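Local coordinates for choline binding protein A (Lactobacillus salivarius str. Ren, PDB 5GT1), which binds zinc through its M23 peptidase-family domain, the part present here, and probably acts as a choline-binding surface protein in adhesion to intestinal cells, at residues E99-N110 with R131-R142. Numbering follows the deposited sequence.
Sequences EYTFVYQEAFSN and RDTSHLHLGITR. With ZN (zinc ion), chain B.
Strands 101-105 and 135-141 pair antiparallel in the β-sheet of the M23 peptidase domain, with T101, V103 and Q105 in hydrogen-bonded register with T141, G139 and H137. The tight part is the apolar face bearing F102, Y104, L138 and I140. There L138 CD1 sits over one face of the Y104 ring, 4.0 Å from its centroid, in a CH-π contact, and F102 CD1 lies alongside I140 CG1 at 3.7 Å; helix 163-173 packs on L138 and I140. On the opposite face H137 ND1 binds zinc at 2.1 Å, joined by H57, D61 and waters. Q105 NE2 lies over one face of the H137 ring, toward its rim, the amide and ring planes 23° apart, and donates a nearly straight hydrogen bond to E106 OE2 at 2.9 Å. This carboxylate oxygen also accepts from a zinc-bound water, which lies 2.9 Å from H135 NE2, consistent with a polar second shell around the metal. The exposed ends are held by polar side chains instead: E99 and R142 form a salt bridge at one, though its modelled length is doubtfully short. At the other, a chi1 of 62° swings the D132 carboxylate to S109, whose N-H meets the syn lone pair of OD2 at 2.9 Å.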
loop_
_atom_site.group_PDB
_atom_site.type_symbol
_atom_site.label_atom_id
_atom_site.label_comp_id
_atom_site.label_asym_id
_atom_site.label_seq_id
_atom_site.Cartn_x
_atom_site.Cartn_y
_atom_site.Cartn_z
ATOM N N GLU A 99 -9.346 4.366 11.472
ATOM C CA GLU A 99 -9.586 2.935 11.487
ATOM C C GLU A 99 -8.394 2.117 10.961
ATOM O O GLU A 99 -8.193 0.966 11.360
ATOM C CB GLU A 99 -10.822 2.670 10.622
ATOM C CG GLU A 99 -11.625 1.430 10.960
ATOM C CD GLU A 99 -12.947 1.337 10.188
ATOM O OE1 GLU A 99 -13.614 0.284 10.285
ATOM O OE2 GLU A 99 -13.334 2.298 9.484
ATOM N N TYR A 100 -7.595 2.711 10.076
ATOM C CA TYR A 100 -6.623 1.912 9.308
ATOM C C TYR A 100 -5.202 2.431 9.323
ATOM O O TYR A 100 -4.962 3.639 9.398
ATOM C CB TYR A 100 -7.074 1.788 7.847
ATOM C CG TYR A 100 -8.403 1.096 7.630
ATOM C CD1 TYR A 100 -8.532 -0.288 7.800
ATOM C CD2 TYR A 100 -9.526 1.824 7.213
ATOM C CE1 TYR A 100 -9.756 -0.920 7.579
ATOM C CE2 TYR A 100 -10.747 1.200 6.983
ATOM C CZ TYR A 100 -10.855 -0.167 7.169
ATOM O OH TYR A 100 -12.063 -0.783 6.943
ATOM N N THR A 101 -4.260 1.495 9.223
ATOM C CA THR A 101 -2.874 1.813 8.929
ATOM C C THR A 101 -2.585 1.407 7.483
ATOM O O THR A 101 -2.805 0.246 7.098
ATOM C CB THR A 101 -1.932 1.046 9.870
ATOM O OG1 THR A 101 -2.268 1.346 11.237
ATOM C CG2 THR A 101 -0.477 1.421 9.594
ATOM N N PHE A 102 -2.113 2.370 6.691
ATOM C CA PHE A 102 -1.738 2.156 5.294
ATOM C C PHE A 102 -0.220 2.150 5.189
ATOM O O PHE A 102 0.439 3.054 5.705
ATOM C CB PHE A 102 -2.309 3.293 4.430
ATOM C CG PHE A 102 -3.811 3.445 4.532
ATOM C CD1 PHE A 102 -4.650 2.834 3.604
ATOM C CD2 PHE A 102 -4.387 4.236 5.544
ATOM C CE1 PHE A 102 -6.035 2.978 3.700
ATOM C CE2 PHE A 102 -5.756 4.381 5.646
ATOM C CZ PHE A 102 -6.584 3.757 4.727
ATOM N N VAL A 103 0.337 1.140 4.532
ATOM C CA VAL A 103 1.784 1.088 4.294
ATOM C C VAL A 103 2.063 1.194 2.791
ATOM O O VAL A 103 1.589 0.367 2.010
ATOM C CB VAL A 103 2.404 -0.202 4.877
ATOM C CG1 VAL A 103 3.928 -0.188 4.726
ATOM C CG2 VAL A 103 1.997 -0.352 6.341
ATOM N N TYR A 104 2.805 2.222 2.384
ATOM C CA TYR A 104 3.230 2.355 0.991
ATOM C C TYR A 104 4.702 1.982 0.952
ATOM O O TYR A 104 5.538 2.674 1.539
ATOM C CB TYR A 104 3.060 3.801 0.480
ATOM C CG TYR A 104 1.650 4.335 0.574
ATOM C CD1 TYR A 104 0.823 4.381 -0.559
ATOM C CD2 TYR A 104 1.134 4.795 1.791
ATOM C CE1 TYR A 104 -0.485 4.868 -0.474
ATOM C CE2 TYR A 104 -0.171 5.271 1.881
ATOM C CZ TYR A 104 -0.971 5.295 0.741
ATOM O OH TYR A 104 -2.264 5.783 0.831
ATOM N N GLN A 105 5.039 0.899 0.268
ATOM C CA GLN A 105 6.416 0.409 0.327
ATOM C C GLN A 105 6.917 0.010 -1.064
ATOM O O GLN A 105 6.126 -0.076 -2.017
ATOM C CB GLN A 105 6.501 -0.777 1.295
ATOM C CG GLN A 105 5.816 -2.030 0.763
ATOM C CD GLN A 105 5.739 -3.143 1.779
ATOM O OE1 GLN A 105 5.225 -2.951 2.880
ATOM N NE2 GLN A 105 6.238 -4.332 1.405
ATOM N N GLU A 106 8.234 -0.207 -1.157
ATOM C CA GLU A 106 8.929 -0.708 -2.352
ATOM C C GLU A 106 8.946 0.176 -3.602
ATOM O O GLU A 106 9.716 -0.080 -4.539
ATOM C CB GLU A 106 8.477 -2.130 -2.671
ATOM C CG GLU A 106 8.841 -3.094 -1.545
ATOM C CD GLU A 106 8.325 -4.470 -1.822
ATOM O OE1 GLU A 106 8.950 -5.177 -2.663
ATOM O OE2 GLU A 106 7.293 -4.835 -1.221
ATOM N N ALA A 107 8.132 1.225 -3.608
ATOM C CA ALA A 107 8.026 2.120 -4.763
ATOM C C ALA A 107 9.193 3.106 -4.880
ATOM O O ALA A 107 9.406 3.686 -5.939
ATOM C CB ALA A 107 6.725 2.912 -4.685
ATOM N N PHE A 108 9.904 3.326 -3.778
ATOM C CA PHE A 108 10.824 4.463 -3.676
ATOM C C PHE A 108 12.270 3.965 -3.493
ATOM O O PHE A 108 12.603 3.374 -2.460
ATOM C CB PHE A 108 10.391 5.384 -2.528
ATOM C CG PHE A 108 8.887 5.555 -2.416
ATOM C CD1 PHE A 108 8.181 6.284 -3.374
ATOM C CD2 PHE A 108 8.172 4.968 -1.363
ATOM C CE1 PHE A 108 6.798 6.427 -3.285
ATOM C CE2 PHE A 108 6.786 5.124 -1.259
ATOM C CZ PHE A 108 6.102 5.851 -2.223
ATOM N N SER A 109 13.107 4.170 -4.519
ATOM C CA SER A 109 14.488 3.657 -4.493
ATOM C C SER A 109 15.333 4.378 -3.439
ATOM O O SER A 109 16.356 3.867 -3.018
ATOM C CB SER A 109 15.154 3.747 -5.869
ATOM O OG SER A 109 15.431 5.101 -6.207
ATOM N N ASN A 110 14.889 5.558 -3.020
ATOM C CA ASN A 110 15.513 6.290 -1.926
ATOM C C ASN A 110 14.526 7.249 -1.294
ATOM O O ASN A 110 13.507 7.593 -1.913
ATOM C CB ASN A 110 16.749 7.046 -2.403
ATOM C CG ASN A 110 16.402 8.193 -3.297
ATOM O OD1 ASN A 110 16.424 9.345 -2.866
ATOM N ND2 ASN A 110 16.046 7.890 -4.550
ATOM N N ARG A 131 7.172 6.831 -7.661
ATOM C CA ARG A 131 7.644 5.462 -7.855
ATOM C C ARG A 131 8.728 5.464 -8.929
ATOM O O ARG A 131 8.499 5.901 -10.053
ATOM C CB ARG A 131 6.498 4.524 -8.277
ATOM C CG ARG A 131 6.931 3.081 -8.525
ATOM C CD ARG A 131 5.786 2.232 -9.094
ATOM N NE ARG A 131 5.174 2.833 -10.289
ATOM C CZ ARG A 131 4.019 2.448 -10.840
ATOM N NH1 ARG A 131 3.315 1.433 -10.338
ATOM N NH2 ARG A 131 3.562 3.083 -11.912
ATOM N N ASP A 132 9.892 4.949 -8.587
ATOM C CA ASP A 132 10.935 4.794 -9.594
ATOM C C ASP A 132 11.455 3.360 -9.629
ATOM O O ASP A 132 12.499 3.092 -10.217
ATOM C CB ASP A 132 12.076 5.789 -9.352
ATOM C CG ASP A 132 12.760 5.582 -8.017
ATOM O OD1 ASP A 132 13.884 6.115 -7.855
ATOM O OD2 ASP A 132 12.194 4.901 -7.126
ATOM N N THR A 133 10.724 2.447 -8.993
ATOM C CA THR A 133 11.059 1.034 -9.025
ATOM C C THR A 133 9.991 0.322 -9.854
ATOM O O THR A 133 9.082 0.962 -10.379
ATOM C CB THR A 133 11.082 0.414 -7.614
ATOM O OG1 THR A 133 9.755 0.404 -7.080
ATOM C CG2 THR A 133 12.029 1.174 -6.662
ATOM N N SER A 134 10.073 -1.002 -9.931
ATOM C CA SER A 134 9.115 -1.745 -10.736
ATOM C C SER A 134 7.703 -1.797 -10.140
ATOM O O SER A 134 6.764 -2.143 -10.850
ATOM C CB SER A 134 9.618 -3.166 -10.974
ATOM O OG SER A 134 9.670 -3.854 -9.742
ATOM N N HIS A 135 7.549 -1.508 -8.844
ATOM C CA HIS A 135 6.200 -1.563 -8.225
ATOM C C HIS A 135 6.061 -0.870 -6.912
ATOM O O HIS A 135 7.046 -0.642 -6.184
ATOM C CB HIS A 135 5.717 -3.010 -8.055
ATOM C CG HIS A 135 6.473 -3.771 -6.998
ATOM N ND1 HIS A 135 7.777 -4.095 -7.133
ATOM C CD2 HIS A 135 6.067 -4.262 -5.758
ATOM C CE1 HIS A 135 8.189 -4.766 -6.036
ATOM N NE2 HIS A 135 7.142 -4.869 -5.195
ATOM N N LEU A 136 4.813 -0.505 -6.632
ATOM C CA LEU A 136 4.374 -0.106 -5.319
ATOM C C LEU A 136 3.700 -1.320 -4.708
ATOM O O LEU A 136 2.910 -1.991 -5.372
ATOM C CB LEU A 136 3.347 1.031 -5.438
ATOM C CG LEU A 136 2.470 1.309 -4.202
ATOM C CD1 LEU A 136 3.285 2.006 -3.119
ATOM C CD2 LEU A 136 1.251 2.148 -4.580
ATOM N N HIS A 137 4.014 -1.603 -3.447
ATOM C CA HIS A 137 3.226 -2.527 -2.636
ATOM C C HIS A 137 2.463 -1.721 -1.608
ATOM O O HIS A 137 3.052 -0.944 -0.827
ATOM C CB HIS A 137 4.153 -3.570 -1.989
ATOM C CG HIS A 137 3.502 -4.437 -0.932
ATOM N ND1 HIS A 137 3.371 -5.778 -1.071
ATOM C CD2 HIS A 137 2.992 -4.119 0.335
ATOM C CE1 HIS A 137 2.788 -6.288 0.041
ATOM N NE2 HIS A 137 2.564 -5.277 0.904
ATOM N N LEU A 138 1.142 -1.896 -1.606
ATOM C CA LEU A 138 0.261 -1.238 -0.644
ATOM C C LEU A 138 -0.262 -2.270 0.351
ATOM O O LEU A 138 -0.775 -3.305 -0.054
ATOM C CB LEU A 138 -0.914 -0.566 -1.361
ATOM C CG LEU A 138 -1.998 0.069 -0.474
ATOM C CD1 LEU A 138 -1.479 1.261 0.338
ATOM C CD2 LEU A 138 -3.183 0.488 -1.344
ATOM N N GLY A 139 -0.094 -1.994 1.639
ATOM C CA GLY A 139 -0.623 -2.866 2.692
ATOM C C GLY A 139 -1.589 -2.080 3.555
ATOM O O GLY A 139 -1.381 -0.888 3.813
ATOM N N ILE A 140 -2.655 -2.746 3.995
ATOM C CA ILE A 140 -3.639 -2.124 4.871
ATOM C C ILE A 140 -3.934 -3.049 6.054
ATOM O O ILE A 140 -4.174 -4.245 5.859
ATOM C CB ILE A 140 -4.954 -1.771 4.122
ATOM C CG1 ILE A 140 -4.658 -0.846 2.924
ATOM C CG2 ILE A 140 -5.926 -1.073 5.082
ATOM C CD1 ILE A 140 -5.879 -0.519 2.074
ATOM N N THR A 141 -3.927 -2.487 7.268
ATOM C CA THR A 141 -4.194 -3.262 8.485
ATOM C C THR A 141 -4.950 -2.399 9.471
ATOM O O THR A 141 -4.773 -1.176 9.493
ATOM C CB THR A 141 -2.879 -3.815 9.122
ATOM O OG1 THR A 141 -3.180 -4.568 10.314
ATOM C CG2 THR A 141 -1.906 -2.687 9.497
ATOM N N ARG A 142 -5.803 -3.004 10.301
ATOM C CA ARG A 142 -6.367 -2.221 11.420
ATOM C C ARG A 142 -5.368 -2.069 12.566
ATOM O O ARG A 142 -5.506 -1.157 13.401
ATOM C CB ARG A 142 -7.678 -2.812 11.935
ATOM C CG ARG A 142 -8.831 -2.625 10.973
ATOM C CD ARG A 142 -10.115 -3.159 11.573
ATOM N NE ARG A 142 -11.020 -3.558 10.504
ATOM C CZ ARG A 142 -12.019 -2.811 10.057
ATOM N NH1 ARG A 142 -12.250 -1.624 10.606
ATOM N NH2 ARG A 142 -12.793 -3.255 9.076
HETATM ZN ZN ZN B . 3.973 -7.094 -2.543
HETATM O O HOH W 1 -8.440 0.300 14.093
HETATM O O HOH W 2 5.914 -6.284 -2.958
HETATM O O HOH W 3 5.279 -8.197 -1.024
HETATM O O HOH W 4 5.492 -8.604 -3.868
#